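Local coordinates for shikimate dehydrogenase (NADP(+)) (Peptoclostridium difficile, PDB 5DZS), which probably catalyses the reversible NADPH-linked reduction of 3-dehydroshikimate to shikimate, a step on the pathway to chorismate and the aromatic amino acids, at residues D166-E169 and L170-I173; G214-E217 and F218-I221. All coordinates share one frame; numbering follows the deposited sequence.

Contact 1 (D166-E169 and L170-I173); sequences DYEE and LKHI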
loop_
_atom_site.group_PDB
_atom_site.type_symbol
_atom_site.label_atom_id
_atom_site.label_comp_id
_atom_site.label_asym_id
_atom_site.label_seq_id
_atom_site.Cartn_x
_atom_site.Cartn_y
_atom_site.Cartn_z
ATOM N N ASP B 166 -36.219 -3.589 -9.382
ATOM C CA ASP B 166 -36.451 -2.274 -9.977
ATOM C C ASP B 166 -37.160 -1.424 -8.926
ATOM O O ASP B 166 -37.534 -1.929 -7.867
ATOM C CB ASP B 166 -37.202 -2.335 -11.320
ATOM C CG ASP B 166 -38.616 -2.860 -11.196
ATOM O OD1 ASP B 166 -39.215 -2.807 -10.102
ATOM O OD2 ASP B 166 -39.142 -3.310 -12.231
ATOM N N TYR B 167 -37.336 -0.142 -9.215
ATOM C CA TYR B 167 -37.916 0.791 -8.245
ATOM C C TYR B 167 -39.401 0.525 -7.941
ATOM O O TYR B 167 -39.932 1.011 -6.935
ATOM C CB TYR B 167 -37.652 2.241 -8.683
ATOM C CG TYR B 167 -36.205 2.676 -8.482
ATOM C CD1 TYR B 167 -35.184 2.190 -9.295
ATOM C CD2 TYR B 167 -35.863 3.573 -7.476
ATOM C CE1 TYR B 167 -33.862 2.586 -9.111
ATOM C CE2 TYR B 167 -34.546 3.970 -7.282
ATOM C CZ TYR B 167 -33.550 3.476 -8.103
ATOM O OH TYR B 167 -32.234 3.879 -7.916
ATOM N N GLU B 168 -40.052 -0.260 -8.798
ATOM C CA GLU B 168 -41.444 -0.639 -8.591
ATOM C C GLU B 168 -41.516 -1.691 -7.496
ATOM O O GLU B 168 -42.318 -1.574 -6.569
ATOM C CB GLU B 168 -42.056 -1.168 -9.888
ATOM C CG GLU B 168 -42.086 -0.125 -10.989
ATOM C CD GLU B 168 -42.896 1.098 -10.593
ATOM O OE1 GLU B 168 -43.963 0.927 -9.949
ATOM O OE2 GLU B 168 -42.469 2.225 -10.939
ATOM N N GLU B 169 -40.660 -2.709 -7.599
ATOM C CA GLU B 169 -40.594 -3.767 -6.593
ATOM C C GLU B 169 -40.142 -3.214 -5.260
ATOM O O GLU B 169 -40.507 -3.722 -4.215
ATOM C CB GLU B 169 -39.616 -4.861 -7.001
ATOM C CG GLU B 169 -39.947 -5.580 -8.294
ATOM C CD GLU B 169 -38.875 -6.581 -8.650
ATOM O OE1 GLU B 169 -38.920 -7.723 -8.139
ATOM O OE2 GLU B 169 -37.993 -6.227 -9.455
ATOM N N LEU B 170 -39.306 -2.183 -5.304
ATOM C CA LEU B 170 -38.794 -1.575 -4.084
ATOM C C LEU B 170 -39.896 -1.014 -3.197
ATOM O O LEU B 170 -39.720 -0.908 -1.986
ATOM C CB LEU B 170 -37.806 -0.459 -4.439
ATOM C CG LEU B 170 -37.191 0.309 -3.270
ATOM C CD1 LEU B 170 -36.452 -0.612 -2.309
ATOM C CD2 LEU B 170 -36.246 1.372 -3.805
ATOM N N LYS B 171 -41.034 -0.671 -3.805
ATOM C CA LYS B 171 -42.162 -0.113 -3.071
ATOM C C LYS B 171 -42.658 -1.048 -1.971
ATOM O O LYS B 171 -43.203 -0.585 -0.968
ATOM C CB LYS B 171 -43.330 0.192 -4.016
ATOM C CG LYS B 171 -43.068 1.253 -5.073
ATOM C CD LYS B 171 -44.328 1.502 -5.899
ATOM C CE LYS B 171 -44.078 2.532 -6.989
ATOM N NZ LYS B 171 -45.266 2.744 -7.858
ATOM N N HIS B 172 -42.458 -2.354 -2.157
ATOM C CA HIS B 172 -42.922 -3.358 -1.190
ATOM C C HIS B 172 -41.816 -3.964 -0.324
ATOM O O HIS B 172 -42.045 -4.965 0.351
ATOM C CB HIS B 172 -43.654 -4.487 -1.929
ATOM C CG HIS B 172 -44.606 -3.998 -2.973
ATOM N ND1 HIS B 172 -45.831 -3.447 -2.665
ATOM C CD2 HIS B 172 -44.510 -3.975 -4.323
ATOM C CE1 HIS B 172 -46.446 -3.099 -3.781
ATOM N NE2 HIS B 172 -45.667 -3.411 -4.802
ATOM N N ILE B 173 -40.618 -3.381 -0.342
ATOM C CA ILE B 173 -39.524 -3.900 0.484
ATOM C C ILE B 173 -39.355 -3.072 1.750
ATOM O O ILE B 173 -39.311 -1.835 1.707
ATOM C CB ILE B 173 -38.167 -3.954 -0.272
ATOM C CG1 ILE B 173 -38.089 -5.184 -1.178
ATOM C CG2 ILE B 173 -37.010 -4.120 0.707
ATOM C CD1 ILE B 173 -39.156 -5.258 -2.235
#

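Contact 2 (G214-E217 and F218-I221); sequences GETE and FLRI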
loop_
_atom_site.group_PDB
_atom_site.type_symbol
_atom_site.label_atom_id
_atom_site.label_comp_id
_atom_site.label_asym_id
_atom_site.label_seq_id
_atom_site.Cartn_x
_atom_site.Cartn_y
_atom_site.Cartn_z
ATOM N N GLY B 214 -25.454 21.899 1.158
ATOM C CA GLY B 214 -26.881 22.227 1.339
ATOM C C GLY B 214 -27.808 21.086 1.746
ATOM O O GLY B 214 -29.020 21.290 1.897
ATOM N N GLU B 215 -27.243 19.889 1.912
ATOM C CA GLU B 215 -27.987 18.689 2.317
ATOM C C GLU B 215 -28.915 18.155 1.225
ATOM O O GLU B 215 -29.730 18.887 0.660
ATOM C CB GLU B 215 -28.782 18.919 3.607
ATOM C CG GLU B 215 -29.387 17.638 4.159
ATOM C CD GLU B 215 -29.987 17.822 5.530
ATOM O OE1 GLU B 215 -30.526 18.915 5.805
ATOM O OE2 GLU B 215 -29.930 16.865 6.330
ATOM N N THR B 216 -28.799 16.857 0.957
ATOM C CA THR B 216 -29.606 16.208 -0.068
ATOM C C THR B 216 -31.063 16.042 0.363
ATOM O O THR B 216 -31.369 15.932 1.555
ATOM C CB THR B 216 -29.054 14.809 -0.393
ATOM O OG1 THR B 216 -29.160 13.980 0.771
ATOM C CG2 THR B 216 -27.608 14.894 -0.846
ATOM N N GLU B 217 -31.964 16.013 -0.614
ATOM C CA GLU B 217 -33.377 15.822 -0.334
ATOM C C GLU B 217 -33.586 14.451 0.313
ATOM O O GLU B 217 -34.414 14.292 1.203
ATOM C CB GLU B 217 -34.194 15.942 -1.623
ATOM C CG GLU B 217 -35.700 15.821 -1.443
ATOM C CD GLU B 217 -36.316 16.952 -0.630
ATOM O OE1 GLU B 217 -35.593 17.896 -0.265
ATOM O OE2 GLU B 217 -37.535 16.905 -0.365
ATOM N N PHE B 218 -32.819 13.470 -0.152
ATOM C CA PHE B 218 -32.865 12.104 0.377
ATOM C C PHE B 218 -32.698 12.123 1.898
ATOM O O PHE B 218 -33.546 11.607 2.627
ATOM C CB PHE B 218 -31.771 11.285 -0.326
ATOM C CG PHE B 218 -31.624 9.860 0.145
ATOM C CD1 PHE B 218 -32.603 8.921 -0.093
ATOM C CD2 PHE B 218 -30.424 9.433 0.713
ATOM C CE1 PHE B 218 -32.443 7.602 0.309
ATOM C CE2 PHE B 218 -30.249 8.113 1.104
ATOM C CZ PHE B 218 -31.261 7.196 0.907
ATOM N N LEU B 219 -31.616 12.740 2.376
ATOM C CA LEU B 219 -31.372 12.819 3.825
ATOM C C LEU B 219 -32.281 13.826 4.511
ATOM O O LEU B 219 -32.617 13.667 5.683
ATOM C CB LEU B 219 -29.907 13.157 4.122
ATOM C CG LEU B 219 -28.893 12.133 3.619
ATOM C CD1 LEU B 219 -27.494 12.498 4.104
ATOM C CD2 LEU B 219 -29.282 10.732 4.068
ATOM N N ARG B 220 -32.670 14.863 3.778
ATOM C CA ARG B 220 -33.560 15.868 4.321
ATOM C C ARG B 220 -34.918 15.213 4.593
ATOM O O ARG B 220 -35.533 15.476 5.623
ATOM C CB ARG B 220 -33.616 17.081 3.386
ATOM C CG ARG B 220 -34.561 18.203 3.794
ATOM C CD ARG B 220 -33.998 19.572 3.396
ATOM N NE ARG B 220 -33.266 19.566 2.120
ATOM C CZ ARG B 220 -33.661 20.158 0.991
ATOM N NH1 ARG B 220 -32.899 20.072 -0.096
ATOM N NH2 ARG B 220 -34.811 20.828 0.929
ATOM N N ILE B 221 -35.353 14.316 3.704
ATOM C CA ILE B 221 -36.613 13.578 3.916
ATOM C C ILE B 221 -36.459 12.595 5.084
ATOM O O ILE B 221 -37.387 12.407 5.868
ATOM C CB ILE B 221 -37.068 12.804 2.652
ATOM C CG1 ILE B 221 -37.478 13.778 1.542
ATOM C CG2 ILE B 221 -38.262 11.894 2.968
ATOM C CD1 ILE B 221 -37.713 13.114 0.198
#

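Contact 1 (D166-E169 and L170-I173)
An Asx motif starts a short turn here, at the end of edge strand 163-166 in the parallel, Rossmann-type sheet of the nucleotide-binding domain, with D166 reaching forward to both E169 and L170. The carboxylate oxygen OD1 of D166 accepts the backbone N of E169 at 2.9 Å with a nearly straight N-H (168°), met almost along the C-O bond. The OD1 branch reaches that amide because chi1 of D166 is 65°, which tucks the carboxyl group between the backbone N and the carbonyl carbon. The same oxygen takes a second, weak bond from E168 N, so one side-chain atom ties down two successive amides. D166 also contributes its carbonyl: its O accepts L170 N at 3.1 Å. K171 N binds E168 O, three residues back, from well above the carbonyl plane rather than in it.

The turn directs L170 toward the sheet and E168 and K171 toward solvent. Inward, L170 is buried against V122, L124 and V195, and its CD2 comes within 4.3 Å of CD2 on the Y167 ring. That ring has its own outside company: R150 makes a cation-pi contact with it, and its hydroxyl bonds weakly to a sulfate ion, probably from the crystallisation liquor. Outward, E168 and K171 run alongside each other, pointing the same way. The lysine is stretched out while the glutamate folds over at chi2, which brings the two charged ends level. K171 CE lies 3.4 Å from E168 OE1, and K171 NZ forms the salt bridge to that oxygen at 3.1 Å, on its syn side and 24° out of the carboxylate plane.

Contact 2 (G214-E217 and F218-I221)
The N-cap of helix 217-224 is set by T216, whose OG1 accepts the backbone N of L219 at 3.2 Å through a nearly straight N-H (165°). With chi1 at 64°, the hydroxyl sits between the backbone N and the carbonyl carbon of its own residue, turned toward the first turn of the helix. The same oxygen is hydrogen-bonded to the carboxylate of D208, at the end of strand 205-208, so the cap is tied to the sheet as well as to the helix. L219 CG presses against the hydroxyl at 3.4 Å, giving the cap an apolar flank. The regular helical bonding takes over at once: T216 O accepts R220 N at 2.8 Å, and E217 O accepts I221 N at 2.7 Å.

On the outer side, E217 and R220 meet without sharing a directed hydrogen bond. The carboxylate and guanidinium planes stand 85° apart, and E217 OE1 lies over one guanidinium face, 3.1 Å above its plane. No N-H points at that oxygen; with R220 NH2 at 3.3 Å, the salt bridge rests on charge alone. The arginine bends at chi2 and chi3 to reach this place, and from its edge NH1 makes a weak bond of 3.5 Å to E215 O. A carboxylate in the first turn would also be expected to interact favourably with the helix's N-terminal end. Meanwhile the aliphatic part of E217 is used too, its CG lying 3.8 Å from I221 CD1.

Toward the interior, F218 packs on L206, I178 and I200. Such a threonine cap, followed by a helix whose apolar side faces the sheet, belongs here to the beta-alpha-beta crossover from strand 205-208 to strand 228-230 of a Rossmann-type domain.

How the contacts relate
Read from the N terminus, the chain first leaves edge strand 163-166 into contact 1, a local turn within the connection that leads to strand 177-180. It then runs through helix 197-200 and strand 205-208 before contact 2 opens helix 217-224, which leads to strand 228-230. Each contact closes only a few residues, and the two follow in series, neither nesting nor crossing. The centres of contact 1 and contact 2 are about 21 Å apart, and the two do not touch. Yet both serve one parallel sheet: contact 1 covers strands 120-124 and 144-149, contact 2 strands 177-180 and 205-208. V195 is a shared neighbour, packing against L170 and F218.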